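Local coordinates for O-phospho-L-seryl-tRNA:Cys-tRNA synthase (Methanocaldococcus jannaschii DSM 2661, PDB 5X6B), which probably converts O-phosphoseryl-tRNA(Cys) to cysteinyl-tRNA(Cys) with the help of pyridoxal phosphate, the second step of the tRNA-dependent route to cysteine in many methanogenic archaea, at residues B[354-359]-B[367-372]. Sequence-based numbering, arbitrary orientation.
Sequences PVLDEI and GFFFYD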
loop_
_atom_site.group_PDB
_atom_site.type_symbol
_atom_site.label_atom_id
_atom_site.label_comp_id
_atom_site.label_asym_id
_atom_site.label_seq_id
_atom_site.Cartn_x
_atom_site.Cartn_y
_atom_site.Cartn_z
ATOM N N PRO B 354 -7.539 2.110 -38.775
ATOM C CA PRO B 354 -7.287 1.404 -40.037
ATOM C C PRO B 354 -5.896 1.678 -40.601
ATOM O O PRO B 354 -5.275 0.775 -41.162
ATOM C CB PRO B 354 -8.366 1.961 -40.973
ATOM C CG PRO B 354 -9.420 2.497 -40.074
ATOM C CD PRO B 354 -8.689 3.024 -38.881
ATOM N N VAL B 355 -5.417 2.908 -40.442
ATOM C CA VAL B 355 -4.128 3.308 -40.995
ATOM C C VAL B 355 -2.983 2.480 -40.403
ATOM O O VAL B 355 -1.981 2.232 -41.070
ATOM C CB VAL B 355 -3.866 4.822 -40.767
ATOM C CG1 VAL B 355 -3.844 5.161 -39.281
ATOM C CG2 VAL B 355 -2.578 5.263 -41.448
ATOM N N LEU B 356 -3.146 2.026 -39.165
ATOM C CA LEU B 356 -2.123 1.202 -38.530
ATOM C C LEU B 356 -2.059 -0.204 -39.153
ATOM O O LEU B 356 -0.991 -0.815 -39.183
ATOM C CB LEU B 356 -2.367 1.118 -37.020
ATOM C CG LEU B 356 -2.302 2.448 -36.258
ATOM C CD1 LEU B 356 -2.450 2.227 -34.762
ATOM C CD2 LEU B 356 -1.005 3.190 -36.561
ATOM N N ASP B 357 -3.198 -0.703 -39.641
ATOM C CA ASP B 357 -3.267 -1.941 -40.428
ATOM C C ASP B 357 -2.556 -1.737 -41.746
ATOM O O ASP B 357 -1.752 -2.564 -42.194
ATOM C CB ASP B 357 -4.714 -2.336 -40.716
ATOM C CG ASP B 357 -5.391 -2.979 -39.545
ATOM O OD1 ASP B 357 -4.697 -3.589 -38.701
ATOM O OD2 ASP B 357 -6.633 -2.858 -39.480
ATOM N N GLU B 358 -2.887 -0.607 -42.364
ATOM C CA GLU B 358 -2.352 -0.252 -43.660
ATOM C C GLU B 358 -0.844 -0.202 -43.599
ATOM O O GLU B 358 -0.184 -0.496 -44.577
ATOM C CB GLU B 358 -2.900 1.093 -44.137
ATOM C CG GLU B 358 -4.410 1.169 -44.234
ATOM C CD GLU B 358 -4.880 2.566 -44.579
ATOM O OE1 GLU B 358 -4.012 3.450 -44.755
ATOM O OE2 GLU B 358 -6.107 2.782 -44.667
ATOM N N ILE B 359 -0.293 0.159 -42.447
ATOM C CA ILE B 359 1.153 0.230 -42.321
ATOM C C ILE B 359 1.735 -1.122 -41.916
ATOM O O ILE B 359 2.795 -1.516 -42.403
ATOM C CB ILE B 359 1.575 1.305 -41.309
ATOM C CG1 ILE B 359 1.039 2.667 -41.745
ATOM C CG2 ILE B 359 3.085 1.364 -41.204
ATOM C CD1 ILE B 359 1.180 3.743 -40.699
ATOM N N GLY B 367 2.955 -5.257 -37.667
ATOM C CA GLY B 367 1.988 -5.149 -36.591
ATOM C C GLY B 367 2.607 -4.920 -35.227
ATOM O O GLY B 367 1.944 -4.431 -34.311
ATOM N N PHE B 368 3.873 -5.288 -35.082
ATOM C CA PHE B 368 4.622 -4.940 -33.881
ATOM C C PHE B 368 5.221 -3.552 -34.045
ATOM O O PHE B 368 5.681 -2.944 -33.075
ATOM C CB PHE B 368 5.731 -5.958 -33.602
ATOM C CG PHE B 368 5.241 -7.245 -33.007
ATOM C CD1 PHE B 368 4.018 -7.308 -32.366
ATOM C CD2 PHE B 368 6.010 -8.394 -33.086
ATOM C CE1 PHE B 368 3.566 -8.496 -31.817
ATOM C CE2 PHE B 368 5.566 -9.582 -32.540
ATOM C CZ PHE B 368 4.340 -9.633 -31.906
ATOM N N PHE B 369 5.205 -3.062 -35.283
ATOM C CA PHE B 369 5.880 -1.822 -35.650
ATOM C C PHE B 369 5.454 -0.648 -34.774
ATOM O O PHE B 369 6.280 0.167 -34.374
ATOM C CB PHE B 369 5.617 -1.491 -37.123
ATOM C CG PHE B 369 4.346 -0.724 -37.356
ATOM C CD1 PHE B 369 4.370 0.654 -37.522
ATOM C CD2 PHE B 369 3.124 -1.375 -37.382
ATOM C CE1 PHE B 369 3.201 1.365 -37.720
ATOM C CE2 PHE B 369 1.952 -0.669 -37.583
ATOM C CZ PHE B 369 1.991 0.702 -37.755
ATOM N N PHE B 370 4.163 -0.576 -34.472
ATOM C CA PHE B 370 3.618 0.544 -33.726
ATOM C C PHE B 370 4.140 0.511 -32.297
ATOM O O PHE B 370 4.567 1.533 -31.757
ATOM C CB PHE B 370 2.089 0.511 -33.758
ATOM C CG PHE B 370 1.444 1.757 -33.228
ATOM C CD1 PHE B 370 1.615 2.971 -33.877
ATOM C CD2 PHE B 370 0.651 1.715 -32.093
ATOM C CE1 PHE B 370 1.019 4.123 -33.393
ATOM C CE2 PHE B 370 0.048 2.862 -31.605
ATOM C CZ PHE B 370 0.234 4.069 -32.258
ATOM N N TYR B 371 4.128 -0.675 -31.701
ATOM C CA TYR B 371 4.656 -0.864 -30.357
ATOM C C TYR B 371 6.139 -0.507 -30.285
ATOM O O TYR B 371 6.593 0.104 -29.320
ATOM C CB TYR B 371 4.441 -2.308 -29.905
ATOM C CG TYR B 371 4.972 -2.617 -28.523
ATOM C CD1 TYR B 371 4.183 -2.424 -27.397
ATOM C CD2 TYR B 371 6.260 -3.115 -28.347
ATOM C CE1 TYR B 371 4.662 -2.712 -26.132
ATOM C CE2 TYR B 371 6.748 -3.403 -27.088
ATOM C CZ TYR B 371 5.944 -3.203 -25.985
ATOM O OH TYR B 371 6.425 -3.492 -24.730
ATOM N N ASP B 372 6.890 -0.890 -31.312
ATOM C CA ASP B 372 8.325 -0.659 -31.323
ATOM C C ASP B 372 8.632 0.813 -31.590
ATOM O O ASP B 372 9.584 1.371 -31.034
ATOM C CB ASP B 372 9.006 -1.551 -32.365
ATOM C CG ASP B 372 10.523 -1.484 -32.292
ATOM O OD1 ASP B 372 11.095 -1.998 -31.305
ATOM O OD2 ASP B 372 11.144 -0.926 -33.223
#
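Leu356 and Ile359, one helical turn apart, meet the rings of Phe369 and Phe370 between two short consecutive helices of the C-terminal domain of this fold-type I PLP enzyme, an example of how two helices can be joined without a hydrogen bond, almost wholly by apolar side chains. The close packing is confined to these four buried residues. Phe369 enters with its CG between the backbone N and the carbonyl carbon (chi1 86°), which swings the ring across to helix 354-360. Its CE1 lies 3.5 Å from Ile359 CG2, and that methyl sits over one ring face in a CH-pi contact, while Phe370 CB lies over the centre of the opposite face, so the Phe369 ring is held between the two. An alanine in place of Phe369 would probably open a gap between the helices and leave the CB and CG2 of Ile359 without their aromatic partner. Leu356 and Phe370 also touch Val413 and Ile412, respectively, of helix 399-415. The solvent side is looser: Glu358 and Tyr371 are exposed and make no contact across the two segments, and Asp372 pairs with Arg365 in a salt bridge. At the edge of the Phe369 ring, near its plane, the carbonyl Leu356 O approaches CE2 at 3.4 Å. On Phe370, Leu356 CD1 stands 3.9 Å from the ring centroid, just 3° off the normal.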